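Local coordinates for protein serine protease pet (Escherichia coli, PDB 4OM9) that acts as a secreted serine protease and enterotoxin, an autotransporter passenger domain that probably cleaves the host cytoskeletal protein alpha-fodrin, at residues I131-V136 with N217-W222; N470-G475 with F636-K641. All blocks are in the same frame, centred on the assembly; numbering follows the deposited sequence.

Contact 1: I131-V136 with N217-W222; sequences IDRYGV and NKEDKW
Asn217 of the hairpin turn between strands 211-216 and 221-232 donates to three carbonyl oxygens at and just past the C-terminal end of helix 127-134, in the chymotrypsin-like (clan PA) protease part of the toxin. Its backbone N donates to Arg133 O at 2.6 Å, almost straight, and its side-chain ND2 donates two more hydrogen bonds. One runs to Asp132 O at 2.8 Å (N-H...O 162°), with the donor standing above that carbonyl plane. The other meets a lone pair of Gly135 O, just past the helix, at 3.0 Å and is more bent, 143° at the hydrogen. Lys218 NZ comes within 3.4 Å of Asp132 O, but at an angle too poor for a bond. The Arg133 side chain crosses those of Lys218 and Glu219 obliquely, its CG anti to the backbone N (chi1 176°) and above one face of the Tyr134 ring, toward its rim. Arg133 NH1 makes a salt bridge with Asp216 OD1, an oxygen that also accepts from the backbone N of Lys218 and of Glu219. Arg133 NH1 and Glu219 OE2 stay 5.1 Å apart, not in contact; NH1 lies instead 4.0 Å from Lys218 CB and 4.1 Å from Glu219 CG.

Contact 2: N470-G475 with F636-K641; sequences NYIYHG and FRQDIK
Gln638 and Ile472 are joined by a pair of hydrogen bonds in which one side-chain amide serves both backbone groups of a single residue. Ile472 N donates to Gln638 OE1 at 2.9 Å, tilted 32° from the amide carbonyl plane, while Gln638 NE2 donates to a lone pair of Ile472 O at 3.0 Å, with an N-H...O angle of 179°. The two bonds fix the rotation of the amide; the Gln638 chain reaches across extended, CG anti to its backbone N (chi1 -176°). NE2 also has a weak hydrogen bond to Asp622 OD2, which accepts from His474 NE2 as well, and the His474 ring stands nearly perpendicular to the amide. The apolar contacts are Ile640 CD1 with Ile472 CG1 at 3.7 Å and Phe636 CZ at the edge of the Tyr471 ring, 4.5 Å from CE1; Tyr620 touches both isoleucines. Two oxygens make plain van der Waals contacts, Asn470 O 3.4 Å from Ile640 CD1 and Gln638 OE1 3.2 Å from Tyr471 CD1. Tyr471 and Tyr473 pair strand 471-473 in parallel with 496-498; at Ile472 a side-chain amide from outside the parallel coils bonds the edge of this strand of the right-handed beta-helix.

From the N terminus the chain first builds the protease part, where contact 1 closes a loop of 80 residues, rich in strand, by bringing the hairpin after strand 211-216 back to the end of helix 127-134. After that loop has closed, the chain passes into the parallel coils of the beta-helix, and contact 2 then closes a second loop, of 160 residues, that includes helices 543-550 and 552-558. The two are in series, neither nesting nor crossing, with centres about 41 Å apart and nearest atoms about 25 Å apart. Contact 1 is internal to the protease part, whereas contact 2 ties the excursion containing the antiparallel strand pair 618-622 and 640-644 to the coil bearing strand 471-473.

Contact 1: I131-V136 with N217-W222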
ATOM      1  N   ILE A 131     -31.700   1.366 -25.826  1.00 39.80           N
ATOM      2  CA  ILE A 131     -32.132   1.191 -24.451  1.00 39.60           C
ATOM      3  C   ILE A 131     -31.577  -0.110 -23.880  1.00 42.87           C
ATOM      4  O   ILE A 131     -31.019  -0.117 -22.786  1.00 44.89           O
ATOM      5  CB  ILE A 131     -33.671   1.199 -24.340  1.00 44.56           C
ATOM      6  CG1 ILE A 131     -34.210   2.603 -24.635  1.00 46.59           C
ATOM      7  CG2 ILE A 131     -34.119   0.708 -22.947  1.00 43.17           C
ATOM      8  CD1 ILE A 131     -35.658   2.642 -25.020  1.00 43.80           C
ATOM      9  N   ASP A 132     -31.696  -1.196 -24.636  1.00 46.12           N
ATOM     10  CA  ASP A 132     -31.191  -2.491 -24.199  1.00 44.12           C
ATOM     11  C   ASP A 132     -29.651  -2.530 -24.100  1.00 41.46           C
ATOM     12  O   ASP A 132     -29.113  -3.197 -23.218  1.00 41.99           O
ATOM     13  CB  ASP A 132     -31.714  -3.590 -25.131  1.00 45.47           C
ATOM     14  CG  ASP A 132     -33.230  -3.829 -24.965  1.00 54.77           C
ATOM     15  OD1 ASP A 132     -33.739  -3.709 -23.824  1.00 54.96           O
ATOM     16  OD2 ASP A 132     -33.922  -4.130 -25.965  1.00 51.42           O
ATOM     17  N   ARG A 133     -28.950  -1.797 -24.970  1.00 39.69           N
ATOM     18  CA  ARG A 133     -27.488  -1.790 -24.951  1.00 41.80           C
ATOM     19  C   ARG A 133     -26.913  -0.900 -23.844  1.00 41.77           C
ATOM     20  O   ARG A 133     -25.875  -1.212 -23.262  1.00 41.46           O
ATOM     21  CB  ARG A 133     -26.920  -1.337 -26.309  1.00 43.04           C
ATOM     22  CG  ARG A 133     -25.388  -1.231 -26.311  1.00 44.29           C
ATOM     23  CD  ARG A 133     -24.785  -1.112 -27.700  1.00 47.81           C
ATOM     24  NE  ARG A 133     -25.127  -2.239 -28.559  1.00 53.64           N
ATOM     25  CZ  ARG A 133     -24.540  -3.429 -28.494  1.00 56.89           C
ATOM     26  NH1 ARG A 133     -23.591  -3.650 -27.597  1.00 54.67           N
ATOM     27  NH2 ARG A 133     -24.908  -4.399 -29.319  1.00 56.79           N
ATOM     28  N   TYR A 134     -27.584   0.207 -23.546  1.00 37.91           N
ATOM     29  CA  TYR A 134     -27.031   1.166 -22.603  1.00 35.88           C
ATOM     30  C   TYR A 134     -27.905   1.436 -21.381  1.00 37.44           C
ATOM     31  O   TYR A 134     -27.583   2.305 -20.562  1.00 37.83           O
ATOM     32  CB  TYR A 134     -26.749   2.488 -23.315  1.00 34.43           C
ATOM     33  CG  TYR A 134     -25.822   2.370 -24.498  1.00 33.27           C
ATOM     34  CD1 TYR A 134     -24.439   2.289 -24.334  1.00 32.81           C
ATOM     35  CD2 TYR A 134     -26.324   2.337 -25.778  1.00 33.63           C
ATOM     36  CE1 TYR A 134     -23.604   2.203 -25.419  1.00 32.70           C
ATOM     37  CE2 TYR A 134     -25.508   2.238 -26.849  1.00 33.74           C
ATOM     38  CZ  TYR A 134     -24.156   2.169 -26.677  1.00 33.09           C
ATOM     39  OH  TYR A 134     -23.367   2.072 -27.797  1.00 37.21           O
ATOM     40  N   GLY A 135     -29.004   0.700 -21.251  1.00 46.22           N
ATOM     41  CA  GLY A 135     -29.893   0.872 -20.113  1.00 48.71           C
ATOM     42  C   GLY A 135     -29.364   0.318 -18.809  1.00 50.73           C
ATOM     43  O   GLY A 135     -28.620  -0.665 -18.783  1.00 49.91           O
ATOM     44  N   VAL A 136     -29.746   0.969 -17.718  1.00 46.46           N
ATOM     45  CA  VAL A 136     -29.279   0.608 -16.386  1.00 48.55           C
ATOM     46  C   VAL A 136     -30.474   0.240 -15.514  1.00 57.04           C
ATOM     47  O   VAL A 136     -31.510   0.917 -15.550  1.00 52.25           O
ATOM     48  CB  VAL A 136     -28.495   1.768 -15.735  1.00 47.99           C
ATOM     49  CG1 VAL A 136     -27.936   1.360 -14.364  1.00 49.04           C
ATOM     50  CG2 VAL A 136     -27.386   2.235 -16.649  1.00 40.08           C
ATOM     51  N   ASN A 217     -23.861  -2.254 -22.069  1.00 51.22           N
ATOM     52  CA  ASN A 217     -24.236  -3.453 -21.288  1.00 52.20           C
ATOM     53  C   ASN A 217     -23.514  -4.738 -21.623  1.00 56.50           C
ATOM     54  O   ASN A 217     -23.284  -5.572 -20.753  1.00 58.14           O
ATOM     55  CB  ASN A 217     -25.734  -3.759 -21.470  1.00 50.73           C
ATOM     56  CG  ASN A 217     -26.579  -3.157 -20.403  1.00 60.40           C
ATOM     57  OD1 ASN A 217     -26.157  -3.062 -19.247  1.00 71.01           O
ATOM     58  ND2 ASN A 217     -27.784  -2.738 -20.768  1.00 53.46           N
ATOM     59  N   LYS A 218     -23.241  -4.924 -22.909  1.00 49.78           N
ATOM     60  CA  LYS A 218     -22.784  -6.208 -23.414  1.00 53.06           C
ATOM     61  C   LYS A 218     -21.278  -6.223 -23.553  1.00 50.55           C
ATOM     62  O   LYS A 218     -20.647  -7.271 -23.471  1.00 56.89           O
ATOM     63  CB  LYS A 218     -23.435  -6.510 -24.761  1.00 55.39           C
ATOM     64  CG  LYS A 218     -24.949  -6.414 -24.758  1.00 57.60           C
ATOM     65  CD  LYS A 218     -25.570  -7.384 -23.773  1.00 56.47           C
ATOM     66  CE  LYS A 218     -27.067  -7.507 -23.997  1.00 56.77           C
ATOM     67  NZ  LYS A 218     -27.772  -6.210 -23.823  1.00 55.55           N
ATOM     68  N   GLU A 219     -20.707  -5.047 -23.778  1.00 60.03           N
ATOM     69  CA  GLU A 219     -19.272  -4.924 -23.964  1.00 55.94           C
ATOM     70  C   GLU A 219     -18.614  -4.478 -22.672  1.00 55.34           C
ATOM     71  O   GLU A 219     -17.394  -4.472 -22.567  1.00 58.05           O
ATOM     72  CB  GLU A 219     -18.964  -3.942 -25.093  1.00 57.10           C
ATOM     73  CG  GLU A 219     -19.691  -4.237 -26.397  1.00 54.14           C
ATOM     74  CD  GLU A 219     -19.058  -5.366 -27.203  1.00 61.07           C
ATOM     75  OE1 GLU A 219     -18.786  -6.443 -26.634  1.00 64.71           O
ATOM     76  OE2 GLU A 219     -18.837  -5.174 -28.418  1.00 64.80           O
ATOM     77  N   ASP A 220     -19.443  -4.115 -21.694  1.00 54.22           N
ATOM     78  CA  ASP A 220     -18.983  -3.665 -20.384  1.00 55.78           C
ATOM     79  C   ASP A 220     -17.913  -2.583 -20.513  1.00 53.09           C
ATOM     80  O   ASP A 220     -16.760  -2.764 -20.110  1.00 50.23           O
ATOM     81  CB  ASP A 220     -18.474  -4.853 -19.569  1.00 52.92           C
ATOM     82  CG  ASP A 220     -19.499  -5.978 -19.488  1.00 67.15           C
ATOM     83  OD1 ASP A 220     -20.495  -5.841 -18.733  1.00 57.35           O
ATOM     84  OD2 ASP A 220     -19.311  -6.995 -20.196  1.00 69.60           O
ATOM     85  N   LYS A 221     -18.311  -1.456 -21.093  1.00 49.90           N
ATOM     86  CA  LYS A 221     -17.399  -0.347 -21.317  1.00 43.64           C
ATOM     87  C   LYS A 221     -18.129   0.980 -21.451  1.00 38.40           C
ATOM     88  O   LYS A 221     -19.224   1.047 -21.996  1.00 36.22           O
ATOM     89  CB  LYS A 221     -16.568  -0.598 -22.572  1.00 43.73           C
ATOM     90  CG  LYS A 221     -17.406  -0.819 -23.826  1.00 42.92           C
ATOM     91  CD  LYS A 221     -16.554  -0.726 -25.079  1.00 39.42           C
ATOM     92  CE  LYS A 221     -17.409  -0.818 -26.342  1.00 41.12           C
ATOM     93  NZ  LYS A 221     -16.574  -0.670 -27.570  1.00 36.90           N
ATOM     94  N   TRP A 222     -17.500   2.041 -20.967  1.00 36.40           N
ATOM     95  CA  TRP A 222     -18.016   3.386 -21.177  1.00 34.10           C
ATOM     96  C   TRP A 222     -17.730   3.892 -22.593  1.00 33.86           C
ATOM     97  O   TRP A 222     -16.631   3.731 -23.142  1.00 33.49           O
ATOM     98  CB  TRP A 222     -17.430   4.348 -20.146  1.00 32.98           C
ATOM     99  CG  TRP A 222     -17.991   4.106 -18.790  1.00 33.79           C
ATOM    100  CD1 TRP A 222     -17.448   3.345 -17.811  1.00 34.80           C
ATOM    101  CD2 TRP A 222     -19.226   4.602 -18.281  1.00 36.21           C
ATOM    102  NE1 TRP A 222     -18.258   3.347 -16.703  1.00 37.71           N
ATOM    103  CE2 TRP A 222     -19.364   4.112 -16.966  1.00 37.87           C
ATOM    104  CE3 TRP A 222     -20.233   5.425 -18.808  1.00 33.65           C
ATOM    105  CZ2 TRP A 222     -20.465   4.407 -16.164  1.00 39.25           C
ATOM    106  CZ3 TRP A 222     -21.323   5.719 -18.018  1.00 34.11           C
ATOM    107  CH2 TRP A 222     -21.432   5.211 -16.701  1.00 40.64           C
TER

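Contact 2: N470-G475 with F636-K641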
ATOM      1  N   ASN A 470      14.534  14.765   2.572  1.00 35.95           N
ATOM      2  CA  ASN A 470      13.255  14.087   2.562  1.00 32.22           C
ATOM      3  C   ASN A 470      12.707  13.994   1.155  1.00 31.86           C
ATOM      4  O   ASN A 470      12.561  15.005   0.459  1.00 30.18           O
ATOM      5  CB  ASN A 470      12.250  14.815   3.446  1.00 32.58           C
ATOM      6  CG  ASN A 470      12.422  14.508   4.921  1.00 37.02           C
ATOM      7  OD1 ASN A 470      13.316  13.755   5.329  1.00 41.83           O
ATOM      8  ND2 ASN A 470      11.570  15.108   5.732  1.00 39.30           N
ATOM      9  N   TYR A 471      12.417  12.770   0.742  1.00 32.72           N
ATOM     10  CA  TYR A 471      11.907  12.521  -0.588  1.00 28.71           C
ATOM     11  C   TYR A 471      10.982  11.306  -0.554  1.00 30.82           C
ATOM     12  O   TYR A 471      11.271  10.299   0.121  1.00 30.42           O
ATOM     13  CB  TYR A 471      13.049  12.310  -1.597  1.00 28.06           C
ATOM     14  CG  TYR A 471      12.589  11.500  -2.785  1.00 28.19           C
ATOM     15  CD1 TYR A 471      11.817  12.070  -3.798  1.00 26.84           C
ATOM     16  CD2 TYR A 471      12.892  10.155  -2.877  1.00 28.47           C
ATOM     17  CE1 TYR A 471      11.369  11.307  -4.876  1.00 26.17           C
ATOM     18  CE2 TYR A 471      12.462   9.402  -3.937  1.00 28.15           C
ATOM     19  CZ  TYR A 471      11.702   9.974  -4.934  1.00 25.93           C
ATOM     20  OH  TYR A 471      11.282   9.177  -5.971  1.00 25.42           O
ATOM     21  N   ILE A 472       9.854  11.403  -1.252  1.00 27.93           N
ATOM     22  CA  ILE A 472       8.942  10.270  -1.321  1.00 27.68           C
ATOM     23  C   ILE A 472       8.861   9.707  -2.740  1.00 26.85           C
ATOM     24  O   ILE A 472       8.541  10.426  -3.669  1.00 26.54           O
ATOM     25  CB  ILE A 472       7.527  10.641  -0.846  1.00 28.14           C
ATOM     26  CG1 ILE A 472       7.599  11.398   0.480  1.00 30.23           C
ATOM     27  CG2 ILE A 472       6.679   9.381  -0.708  1.00 28.07           C
ATOM     28  CD1 ILE A 472       6.233  11.706   1.106  1.00 29.81           C
ATOM     29  N   TYR A 473       9.165   8.420  -2.883  1.00 29.06           N
ATOM     30  CA  TYR A 473       8.931   7.714  -4.130  1.00 26.90           C
ATOM     31  C   TYR A 473       7.509   7.192  -4.071  1.00 28.77           C
ATOM     32  O   TYR A 473       7.178   6.376  -3.192  1.00 30.83           O
ATOM     33  CB  TYR A 473       9.940   6.578  -4.335  1.00 26.64           C
ATOM     34  CG  TYR A 473       9.690   5.742  -5.575  1.00 27.07           C
ATOM     35  CD1 TYR A 473       9.542   6.345  -6.837  1.00 25.07           C
ATOM     36  CD2 TYR A 473       9.629   4.349  -5.498  1.00 26.18           C
ATOM     37  CE1 TYR A 473       9.318   5.581  -7.971  1.00 24.71           C
ATOM     38  CE2 TYR A 473       9.403   3.576  -6.622  1.00 26.03           C
ATOM     39  CZ  TYR A 473       9.254   4.193  -7.861  1.00 28.28           C
ATOM     40  OH  TYR A 473       9.020   3.421  -8.983  1.00 27.47           O
ATOM     41  N   HIS A 474       6.662   7.709  -4.967  1.00 25.80           N
ATOM     42  CA  HIS A 474       5.265   7.319  -5.056  1.00 25.92           C
ATOM     43  C   HIS A 474       5.064   6.064  -5.920  1.00 25.61           C
ATOM     44  O   HIS A 474       3.981   5.488  -5.930  1.00 25.81           O
ATOM     45  CB  HIS A 474       4.422   8.453  -5.642  1.00 25.86           C
ATOM     46  CG  HIS A 474       4.209   9.630  -4.727  1.00 27.85           C
ATOM     47  ND1 HIS A 474       3.620   9.525  -3.480  1.00 27.13           N
ATOM     48  CD2 HIS A 474       4.423  10.954  -4.936  1.00 26.49           C
ATOM     49  CE1 HIS A 474       3.525  10.732  -2.939  1.00 27.64           C
ATOM     50  NE2 HIS A 474       4.001  11.611  -3.801  1.00 27.26           N
ATOM     51  N   GLY A 475       6.087   5.660  -6.673  1.00 27.51           N
ATOM     52  CA  GLY A 475       5.948   4.555  -7.616  1.00 29.68           C
ATOM     53  C   GLY A 475       6.263   3.185  -7.030  1.00 31.50           C
ATOM     54  O   GLY A 475       6.459   3.044  -5.814  1.00 28.25           O
ATOM     55  N   PHE A 636       9.981  18.569 -11.939  1.00 31.29           N
ATOM     56  CA  PHE A 636       9.348  17.819 -10.867  1.00 30.92           C
ATOM     57  C   PHE A 636       9.281  18.660  -9.614  1.00 33.31           C
ATOM     58  O   PHE A 636      10.251  19.333  -9.262  1.00 34.60           O
ATOM     59  CB  PHE A 636      10.126  16.538 -10.619  1.00 33.41           C
ATOM     60  CG  PHE A 636       9.677  15.759  -9.428  1.00 33.29           C
ATOM     61  CD1 PHE A 636       8.665  14.814  -9.540  1.00 29.13           C
ATOM     62  CD2 PHE A 636      10.298  15.939  -8.203  1.00 30.62           C
ATOM     63  CE1 PHE A 636       8.286  14.073  -8.438  1.00 30.30           C
ATOM     64  CE2 PHE A 636       9.915  15.203  -7.096  1.00 29.86           C
ATOM     65  CZ  PHE A 636       8.915  14.270  -7.208  1.00 30.34           C
ATOM     66  N   ARG A 637       8.127  18.616  -8.958  1.00 31.65           N
ATOM     67  CA  ARG A 637       7.880  19.356  -7.728  1.00 31.65           C
ATOM     68  C   ARG A 637       7.495  18.366  -6.625  1.00 31.55           C
ATOM     69  O   ARG A 637       6.866  17.333  -6.894  1.00 31.28           O
ATOM     70  CB  ARG A 637       6.775  20.407  -7.951  1.00 38.42           C
ATOM     71  CG  ARG A 637       5.361  19.929  -7.572  1.00 40.22           C
ATOM     72  CD  ARG A 637       4.268  20.100  -8.630  1.00 38.34           C
ATOM     73  NE  ARG A 637       3.603  21.401  -8.567  1.00 38.49           N
ATOM     74  CZ  ARG A 637       2.390  21.663  -9.058  1.00 36.98           C
ATOM     75  NH1 ARG A 637       1.661  20.713  -9.629  1.00 32.06           N
ATOM     76  NH2 ARG A 637       1.895  22.886  -8.958  1.00 38.69           N
ATOM     77  N   GLN A 638       7.901  18.651  -5.389  1.00 36.43           N
ATOM     78  CA  GLN A 638       7.456  17.854  -4.246  1.00 36.54           C
ATOM     79  C   GLN A 638       7.532  18.690  -2.979  1.00 37.31           C
ATOM     80  O   GLN A 638       8.470  19.452  -2.791  1.00 40.15           O
ATOM     81  CB  GLN A 638       8.282  16.563  -4.094  1.00 31.75           C
ATOM     82  CG  GLN A 638       7.780  15.635  -2.959  1.00 31.78           C
ATOM     83  CD  GLN A 638       8.367  14.214  -3.017  1.00 32.70           C
ATOM     84  OE1 GLN A 638       9.494  13.956  -2.560  1.00 31.34           O
ATOM     85  NE2 GLN A 638       7.589  13.282  -3.554  1.00 30.09           N
ATOM     86  N   ASP A 639       6.513  18.566  -2.135  1.00 41.45           N
ATOM     87  CA  ASP A 639       6.449  19.290  -0.872  1.00 43.79           C
ATOM     88  C   ASP A 639       5.893  18.361   0.188  1.00 41.91           C
ATOM     89  O   ASP A 639       4.746  17.927   0.120  1.00 42.55           O
ATOM     90  CB  ASP A 639       5.582  20.547  -0.983  1.00 53.29           C
ATOM     91  CG  ASP A 639       5.730  21.465   0.219  1.00 53.79           C
ATOM     92  OD1 ASP A 639       6.421  21.086   1.183  1.00 53.44           O
ATOM     93  OD2 ASP A 639       5.164  22.571   0.204  1.00 60.55           O
ATOM     94  N   ILE A 640       6.722  18.070   1.177  1.00 41.06           N
ATOM     95  CA  ILE A 640       6.430  17.017   2.123  1.00 39.49           C
ATOM     96  C   ILE A 640       6.004  17.553   3.480  1.00 43.47           C
ATOM     97  O   ILE A 640       6.633  18.451   4.032  1.00 43.90           O
ATOM     98  CB  ILE A 640       7.652  16.100   2.290  1.00 34.72           C
ATOM     99  CG1 ILE A 640       7.884  15.320   1.002  1.00 34.90           C
ATOM    100  CG2 ILE A 640       7.446  15.132   3.437  1.00 33.94           C
ATOM    101  CD1 ILE A 640       9.201  14.641   0.974  1.00 30.92           C
ATOM    102  N   LYS A 641       4.916  17.002   4.003  1.00 50.21           N
ATOM    103  CA  LYS A 641       4.551  17.244   5.396  1.00 51.22           C
ATOM    104  C   LYS A 641       4.524  15.934   6.166  1.00 44.78           C
ATOM    105  O   LYS A 641       4.255  14.865   5.612  1.00 41.63           O
ATOM    106  CB  LYS A 641       3.199  17.954   5.504  1.00 52.46           C
ATOM    107  CG  LYS A 641       3.239  19.378   4.985  1.00 56.82           C
ATOM    108  CD  LYS A 641       4.294  20.192   5.735  1.00 61.89           C
ATOM    109  CE  LYS A 641       4.888  21.295   4.861  1.00 64.40           C
ATOM    110  NZ  LYS A 641       3.876  22.291   4.417  1.00 62.15           N
TER